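Local structure of mandalate racemase/muconate lactonizing enzyme (Unidentified, 4E4U) at residues W231-A245 and K269-L281. The protein is a putative mandelate racemase/muconate lactonizing enzyme of the enolase superfamily, probably acting on a carboxylate substrate. Numbering follows the deposited sequence.
Sequences WFEEPVPPGQEEAIA and KLLQAGGASILQL
Trp-231 receives two side chains of segment 269-281 on its six-membered ring. Ile-278 crosses the indole at about a right angle, its CD1 lying 3.9 Å from Trp-231 CE3. The Gln-280 amide stands nearly perpendicular to the indole, and its NE2 sits 3.1 Å above the ring plane of Trp-231, offset toward the rim. With CG lodged between the backbone N and the carbonyl carbon (chi1 72°), Trp-231 turns NE1 to Glu-233 OE1 in a bent 2.9 Å hydrogen bond that uses the anti lone pair of the carboxylate. Glu-233 OE1 also accepts a straighter 3.0 Å bond from Gln-280 NE2, which arrives from above the carboxylate plane. Both donors thus grip one oxygen, to which Lys-164 adds a salt bridge, and the carboxylate is restrained.

Beyond the loop, Gln-240 N-caps helix 241-249 through OE1, and the helix packs on the C-terminal end of helix 263-272. Glu-241 CB meets the methyl CB of Ala-273 at 3.8 Å; the carboxylate of Glu-241 forms its salt bridge, through OE2, with Lys-269 of a neighbouring subunit, a pairing reciprocated across the interface. Ile-244 CG2 touches Leu-270 CD1 at 3.8 Å, while Ile-244 CG1 lies against the buried carbonyl oxygen of Gly-275, which has no hydrogen-bond partner. At Ala-245 the backbones nearly meet, its CA 3.8 Å from Gly-275 CA, beside the Schellman motif in which Gly-274 takes positive phi, just past helix 263-272. Strands 231-233 and 278-279 flank strand 255-257 in parallel pairing, and helix 241-249 follows the first while helix 263-272 precedes the second, as in the TIM-like barrel of the enolase superfamily.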
ATOM      1  N   TRP A 231      20.044  10.199  18.634  1.00  9.30           N
ATOM      2  CA  TRP A 231      18.637   9.824  18.600  1.00  9.39           C
ATOM      3  C   TRP A 231      17.707  10.832  19.233  1.00  9.16           C
ATOM      4  O   TRP A 231      18.129  11.714  19.988  1.00 10.32           O
ATOM      5  CB  TRP A 231      18.400   8.433  19.199  1.00  9.61           C
ATOM      6  CG  TRP A 231      18.520   8.267  20.696  1.00 10.11           C
ATOM      7  CD1 TRP A 231      17.811   8.918  21.672  1.00 10.12           C
ATOM      8  CD2 TRP A 231      19.321   7.297  21.374  1.00 10.24           C
ATOM      9  NE1 TRP A 231      18.162   8.439  22.920  1.00 11.21           N
ATOM     10  CE2 TRP A 231      19.085   7.427  22.758  1.00 10.81           C
ATOM     11  CE3 TRP A 231      20.231   6.320  20.941  1.00 11.26           C
ATOM     12  CZ2 TRP A 231      19.725   6.637  23.711  1.00 11.81           C
ATOM     13  CZ3 TRP A 231      20.865   5.534  21.884  1.00 11.79           C
ATOM     14  CH2 TRP A 231      20.609   5.696  23.254  1.00 12.31           C
ATOM     15  N   PHE A 232      16.435  10.667  18.891  1.00  9.41           N
ATOM     16  CA  PHE A 232      15.308  11.410  19.438  1.00  9.80           C
ATOM     17  C   PHE A 232      14.460  10.321  20.098  1.00  9.95           C
ATOM     18  O   PHE A 232      13.883   9.467  19.407  1.00 10.95           O
ATOM     19  CB  PHE A 232      14.592  12.085  18.271  1.00 10.48           C
ATOM     20  CG  PHE A 232      13.409  12.960  18.639  1.00 10.38           C
ATOM     21  CD1 PHE A 232      13.096  13.298  19.952  1.00 11.86           C
ATOM     22  CD2 PHE A 232      12.591  13.442  17.623  1.00 11.68           C
ATOM     23  CE1 PHE A 232      11.993  14.120  20.224  1.00 12.19           C
ATOM     24  CE2 PHE A 232      11.505  14.250  17.899  1.00 12.10           C
ATOM     25  CZ  PHE A 232      11.206  14.588  19.196  1.00 12.04           C
ATOM     26  N   GLU A 233      14.446  10.314  21.430  1.00 10.02           N
ATOM     27  CA  GLU A 233      13.864   9.228  22.221  1.00 10.99           C
ATOM     28  C   GLU A 233      12.376   9.444  22.470  1.00 11.08           C
ATOM     29  O   GLU A 233      11.960  10.567  22.745  1.00 11.78           O
ATOM     30  CB  GLU A 233      14.584   9.176  23.571  1.00 13.12           C
ATOM     31  CG  GLU A 233      14.166   8.056  24.504  1.00 13.16           C
ATOM     32  CD  GLU A 233      15.244   7.717  25.525  1.00 13.73           C
ATOM     33  OE1 GLU A 233      16.441   7.914  25.227  1.00 13.05           O
ATOM     34  OE2 GLU A 233      14.899   7.229  26.619  1.00 16.91           O
ATOM     35  N   GLU A 234      11.581   8.374  22.393  1.00 10.74           N
ATOM     36  CA  GLU A 234      10.156   8.430  22.748  1.00 11.25           C
ATOM     37  C   GLU A 234       9.490   9.754  22.370  1.00 10.58           C
ATOM     38  O   GLU A 234       9.035  10.501  23.242  1.00 11.23           O
ATOM     39  CB  GLU A 234       9.969   8.198  24.252  1.00 12.39           C
ATOM     40  CG  GLU A 234      10.284   6.797  24.739  1.00 13.30           C
ATOM     41  CD  GLU A 234       9.458   6.447  25.957  1.00 14.55           C
ATOM     42  OE1 GLU A 234       9.544   7.182  26.963  1.00 15.94           O
ATOM     43  OE2 GLU A 234       8.682   5.475  25.903  1.00 15.46           O
ATOM     44  N   PRO A 235       9.436  10.063  21.068  1.00 10.53           N
ATOM     45  CA  PRO A 235       8.903  11.384  20.715  1.00 11.62           C
ATOM     46  C   PRO A 235       7.420  11.537  21.034  1.00 11.81           C
ATOM     47  O   PRO A 235       6.970  12.659  21.234  1.00 13.90           O
ATOM     48  CB  PRO A 235       9.153  11.477  19.203  1.00 11.93           C
ATOM     49  CG  PRO A 235       9.387  10.053  18.759  1.00 13.47           C
ATOM     50  CD  PRO A 235      10.029   9.368  19.914  1.00 12.22           C
ATOM     51  N   VAL A 236       6.690  10.428  21.101  1.00 10.46           N
ATOM     52  CA  VAL A 236       5.261  10.442  21.379  1.00 10.18           C
ATOM     53  C   VAL A 236       4.975   9.322  22.381  1.00 10.29           C
ATOM     54  O   VAL A 236       5.823   8.450  22.593  1.00 10.77           O
ATOM     55  CB  VAL A 236       4.427  10.227  20.090  1.00  9.67           C
ATOM     56  CG1 VAL A 236       4.734  11.311  19.060  1.00 10.08           C
ATOM     57  CG2 VAL A 236       4.667   8.840  19.515  1.00 10.59           C
ATOM     58  N   PRO A 237       3.785   9.334  23.005  1.00 10.06           N
ATOM     59  CA  PRO A 237       3.482   8.253  23.945  1.00 10.14           C
ATOM     60  C   PRO A 237       3.467   6.886  23.268  1.00  9.39           C
ATOM     61  O   PRO A 237       3.147   6.778  22.077  1.00  9.98           O
ATOM     62  CB  PRO A 237       2.077   8.609  24.438  1.00 10.81           C
ATOM     63  CG  PRO A 237       2.003  10.097  24.299  1.00 10.86           C
ATOM     64  CD  PRO A 237       2.749  10.384  23.022  1.00 10.89           C
ATOM     65  N   PRO A 238       3.782   5.833  24.029  1.00  9.43           N
ATOM     66  CA  PRO A 238       3.819   4.473  23.482  1.00  9.80           C
ATOM     67  C   PRO A 238       2.414   3.980  23.153  1.00 10.77           C
ATOM     68  O   PRO A 238       1.421   4.560  23.612  1.00 12.01           O
ATOM     69  CB  PRO A 238       4.401   3.653  24.640  1.00 10.04           C
ATOM     70  CG  PRO A 238       4.008   4.424  25.878  1.00 10.14           C
ATOM     71  CD  PRO A 238       4.088   5.868  25.471  1.00 10.02           C
ATOM     72  N   GLY A 239       2.327   2.914  22.363  1.00 11.67           N
ATOM     73  CA  GLY A 239       1.039   2.294  22.095  1.00 13.68           C
ATOM     74  C   GLY A 239       0.381   2.661  20.783  1.00 13.08           C
ATOM     75  O   GLY A 239      -0.741   2.238  20.516  1.00 15.04           O
ATOM     76  N   GLN A 240       1.063   3.448  19.959  1.00 11.76           N
ATOM     77  CA  GLN A 240       0.502   3.864  18.681  1.00 11.40           C
ATOM     78  C   GLN A 240       1.656   3.937  17.684  1.00 10.56           C
ATOM     79  O   GLN A 240       2.389   4.927  17.619  1.00 11.12           O
ATOM     80  CB  GLN A 240      -0.223   5.213  18.832  1.00 11.84           C
ATOM     81  CG  GLN A 240      -1.533   5.338  18.051  1.00 12.32           C
ATOM     82  CD  GLN A 240      -1.322   5.418  16.552  1.00 12.84           C
ATOM     83  OE1 GLN A 240      -0.265   5.050  16.037  1.00 13.19           O
ATOM     84  NE2 GLN A 240      -2.334   5.892  15.840  1.00 14.13           N
ATOM     85  N   GLU A 241       1.826   2.865  16.916  1.00 10.36           N
ATOM     86  CA  GLU A 241       3.017   2.696  16.094  1.00 10.40           C
ATOM     87  C   GLU A 241       3.007   3.583  14.855  1.00 10.29           C
ATOM     88  O   GLU A 241       4.054   4.025  14.386  1.00 10.80           O
ATOM     89  CB  GLU A 241       3.220   1.222  15.715  1.00 12.02           C
ATOM     90  CG  GLU A 241       3.383   0.281  16.913  1.00 13.24           C
ATOM     91  CD  GLU A 241       2.081  -0.006  17.641  1.00 13.43           C
ATOM     92  OE1 GLU A 241       1.001   0.067  17.008  1.00 14.70           O
ATOM     93  OE2 GLU A 241       2.133  -0.323  18.848  1.00 15.98           O
ATOM     94  N   GLU A 242       1.823   3.868  14.332  1.00 10.89           N
ATOM     95  CA  GLU A 242       1.730   4.731  13.165  1.00 12.00           C
ATOM     96  C   GLU A 242       2.123   6.165  13.515  1.00 10.83           C
ATOM     97  O   GLU A 242       2.766   6.855  12.719  1.00 10.75           O
ATOM     98  CB  GLU A 242       0.323   4.660  12.575  1.00 15.87           C
ATOM     99  CG  GLU A 242       0.018   3.304  11.890  1.00 22.07           C
ATOM    100  CD  GLU A 242       0.034   2.097  12.843  1.00 28.51           C
ATOM    101  OE1 GLU A 242      -0.386   2.242  14.015  1.00 31.70           O
ATOM    102  OE2 GLU A 242       0.470   0.995  12.427  1.00 31.42           O
ATOM    103  N   ALA A 243       1.780   6.601  14.722  1.00 11.50           N
ATOM    104  CA  ALA A 243       2.086   7.958  15.156  1.00 11.22           C
ATOM    105  C   ALA A 243       3.584   8.161  15.325  1.00 10.86           C
ATOM    106  O   ALA A 243       4.131   9.164  14.878  1.00 12.31           O
ATOM    107  CB  ALA A 243       1.354   8.273  16.443  1.00 11.96           C
ATOM    108  N   ILE A 244       4.264   7.208  15.952  1.00 10.63           N
ATOM    109  CA  ILE A 244       5.703   7.351  16.106  1.00 10.89           C
ATOM    110  C   ILE A 244       6.410   7.216  14.749  1.00 10.39           C
ATOM    111  O   ILE A 244       7.384   7.928  14.473  1.00 11.16           O
ATOM    112  CB  ILE A 244       6.263   6.409  17.198  1.00 10.99           C
ATOM    113  CG1 ILE A 244       7.700   6.788  17.557  1.00 13.08           C
ATOM    114  CG2 ILE A 244       6.167   4.939  16.796  1.00 11.88           C
ATOM    115  CD1 ILE A 244       8.193   6.096  18.803  1.00 15.21           C
ATOM    116  N   ALA A 245       5.881   6.368  13.870  1.00 10.63           N
ATOM    117  CA  ALA A 245       6.440   6.251  12.520  1.00 10.86           C
ATOM    118  C   ALA A 245       6.300   7.545  11.716  1.00 10.64           C
ATOM    119  O   ALA A 245       7.147   7.850  10.879  1.00 11.30           O
ATOM    120  CB  ALA A 245       5.821   5.090  11.767  1.00 11.18           C
ATOM    121  N   LYS A 269       5.293  -5.027  15.930  1.00 10.02           N
ATOM    122  CA  LYS A 269       4.374  -4.011  15.423  1.00 11.19           C
ATOM    123  C   LYS A 269       5.105  -2.693  15.180  1.00  9.72           C
ATOM    124  O   LYS A 269       4.891  -2.021  14.167  1.00 10.75           O
ATOM    125  CB  LYS A 269       3.229  -3.784  16.408  1.00 13.76           C
ATOM    126  CG  LYS A 269       2.301  -4.954  16.577  1.00 18.69           C
ATOM    127  CD  LYS A 269       1.192  -4.609  17.560  1.00 20.95           C
ATOM    128  CE  LYS A 269       0.381  -5.837  17.925  1.00 21.64           C
ATOM    129  NZ  LYS A 269      -0.566  -5.584  19.040  1.00 24.03           N
ATOM    130  N   LEU A 270       5.968  -2.324  16.120  1.00  9.64           N
ATOM    131  CA  LEU A 270       6.749  -1.098  15.992  1.00  9.75           C
ATOM    132  C   LEU A 270       7.643  -1.109  14.750  1.00  9.00           C
ATOM    133  O   LEU A 270       7.652  -0.157  13.969  1.00 10.03           O
ATOM    134  CB  LEU A 270       7.601  -0.902  17.244  1.00 10.11           C
ATOM    135  CG  LEU A 270       8.554   0.292  17.250  1.00 10.53           C
ATOM    136  CD1 LEU A 270       7.776   1.587  17.432  1.00 12.30           C
ATOM    137  CD2 LEU A 270       9.574   0.116  18.368  1.00 11.67           C
ATOM    138  N   LEU A 271       8.388  -2.194  14.570  1.00  9.75           N
ATOM    139  CA  LEU A 271       9.302  -2.302  13.435  1.00  9.87           C
ATOM    140  C   LEU A 271       8.563  -2.385  12.100  1.00 10.39           C
ATOM    141  O   LEU A 271       9.000  -1.799  11.116  1.00 11.40           O
ATOM    142  CB  LEU A 271      10.210  -3.520  13.612  1.00  9.93           C
ATOM    143  CG  LEU A 271      11.239  -3.383  14.732  1.00 10.40           C
ATOM    144  CD1 LEU A 271      11.773  -4.755  15.108  1.00 11.30           C
ATOM    145  CD2 LEU A 271      12.372  -2.450  14.299  1.00 11.27           C
ATOM    146  N   GLN A 272       7.437  -3.092  12.074  1.00 11.00           N
ATOM    147  CA  GLN A 272       6.633  -3.204  10.854  1.00 12.19           C
ATOM    148  C   GLN A 272       6.172  -1.837  10.377  1.00 12.32           C
ATOM    149  O   GLN A 272       6.070  -1.602   9.175  1.00 14.55           O
ATOM    150  CB  GLN A 272       5.403  -4.079  11.100  1.00 14.94           C
ATOM    151  CG  GLN A 272       5.698  -5.546  11.271  1.00 18.52           C
ATOM    152  CD  GLN A 272       6.166  -6.198   9.998  1.00 22.10           C
ATOM    153  OE1 GLN A 272       7.367  -6.284   9.740  1.00 25.07           O
ATOM    154  NE2 GLN A 272       5.222  -6.672   9.191  1.00 23.82           N
ATOM    155  N   ALA A 273       5.894  -0.942  11.323  1.00 10.40           N
ATOM    156  CA  ALA A 273       5.430   0.406  11.003  1.00 11.49           C
ATOM    157  C   ALA A 273       6.563   1.345  10.588  1.00 11.04           C
ATOM    158  O   ALA A 273       6.297   2.451  10.122  1.00 12.37           O
ATOM    159  CB  ALA A 273       4.667   0.996  12.195  1.00 13.17           C
ATOM    160  N   GLY A 274       7.814   0.939  10.808  1.00 11.29           N
ATOM    161  CA  GLY A 274       8.948   1.833  10.619  1.00 11.52           C
ATOM    162  C   GLY A 274       9.034   2.852  11.749  1.00 11.00           C
ATOM    163  O   GLY A 274       9.480   3.982  11.560  1.00 12.63           O
ATOM    164  N   GLY A 275       8.590   2.449  12.935  1.00 10.36           N
ATOM    165  CA  GLY A 275       8.465   3.374  14.049  1.00 10.90           C
ATOM    166  C   GLY A 275       9.745   3.791  14.747  1.00 11.25           C
ATOM    167  O   GLY A 275       9.775   4.850  15.374  1.00 12.78           O
ATOM    168  N   ALA A 276      10.793   2.975  14.665  1.00 10.55           N
ATOM    169  CA  ALA A 276      12.060   3.290  15.321  1.00 10.28           C
ATOM    170  C   ALA A 276      13.171   2.453  14.722  1.00  9.77           C
ATOM    171  O   ALA A 276      12.924   1.357  14.215  1.00 11.38           O
ATOM    172  CB  ALA A 276      11.963   3.042  16.824  1.00 11.66           C
ATOM    173  N   SER A 277      14.400   2.956  14.801  1.00  9.38           N
ATOM    174  CA  SER A 277      15.564   2.219  14.316  1.00  9.41           C
ATOM    175  C   SER A 277      16.507   1.827  15.444  1.00  9.45           C
ATOM    176  O   SER A 277      17.509   1.153  15.213  1.00  9.46           O
ATOM    177  CB  SER A 277      16.325   3.033  13.281  1.00 10.76           C
ATOM    178  OG  SER A 277      16.751   4.260  13.837  1.00 11.94           O
ATOM    179  N   ILE A 278      16.192   2.268  16.658  1.00  8.83           N
ATOM    180  CA  ILE A 278      16.992   1.957  17.835  1.00  9.77           C
ATOM    181  C   ILE A 278      16.015   1.524  18.918  1.00  9.24           C
ATOM    182  O   ILE A 278      15.122   2.284  19.290  1.00 10.37           O
ATOM    183  CB  ILE A 278      17.811   3.184  18.292  1.00 10.18           C
ATOM    184  CG1 ILE A 278      18.821   3.585  17.207  1.00 10.25           C
ATOM    185  CG2 ILE A 278      18.544   2.904  19.601  1.00 10.90           C
ATOM    186  CD1 ILE A 278      19.429   4.969  17.413  1.00 11.61           C
ATOM    187  N   LEU A 279      16.159   0.284  19.388  1.00  9.19           N
ATOM    188  CA  LEU A 279      15.212  -0.298  20.334  1.00  9.61           C
ATOM    189  C   LEU A 279      15.755  -0.280  21.748  1.00  9.82           C
ATOM    190  O   LEU A 279      16.788  -0.894  22.041  1.00 10.60           O
ATOM    191  CB  LEU A 279      14.873  -1.735  19.952  1.00 11.00           C
ATOM    192  CG  LEU A 279      14.328  -1.960  18.555  1.00 12.79           C
ATOM    193  CD1 LEU A 279      13.833  -3.395  18.406  1.00 13.90           C
ATOM    194  CD2 LEU A 279      13.216  -0.985  18.242  1.00 13.24           C
ATOM    195  N   GLN A 280      15.038   0.414  22.621  1.00  9.36           N
ATOM    196  CA  GLN A 280      15.449   0.617  23.999  1.00  9.23           C
ATOM    197  C   GLN A 280      14.693  -0.303  24.949  1.00 10.35           C
ATOM    198  O   GLN A 280      14.099   0.131  25.939  1.00 12.00           O
ATOM    199  CB  GLN A 280      15.260   2.079  24.374  1.00  9.77           C
ATOM    200  CG  GLN A 280      16.041   3.008  23.464  1.00 10.56           C
ATOM    201  CD  GLN A 280      15.758   4.458  23.729  1.00 11.47           C
ATOM    202  OE1 GLN A 280      14.605   4.890  23.718  1.00 12.08           O
ATOM    203  NE2 GLN A 280      16.816   5.233  23.955  1.00 12.24           N
ATOM    204  N   LEU A 281      14.738  -1.592  24.653  1.00 11.09           N
ATOM    205  CA  LEU A 281      14.141  -2.579  25.534  1.00 10.60           C
ATOM    206  C   LEU A 281      14.775  -2.507  26.925  1.00 10.42           C
ATOM    207  O   LEU A 281      15.975  -2.230  27.068  1.00 11.46           O
ATOM    208  CB  LEU A 281      14.309  -3.978  24.926  1.00 12.32           C
ATOM    209  CG  LEU A 281      15.742  -4.496  24.743  1.00 13.49           C
ATOM    210  CD1 LEU A 281      16.271  -5.228  25.976  1.00 15.83           C
ATOM    211  CD2 LEU A 281      15.831  -5.405  23.529  1.00 15.31           C
TER
HETATM  212  O   HOH W   1       8.891   5.609   9.353  1.00 32.04           O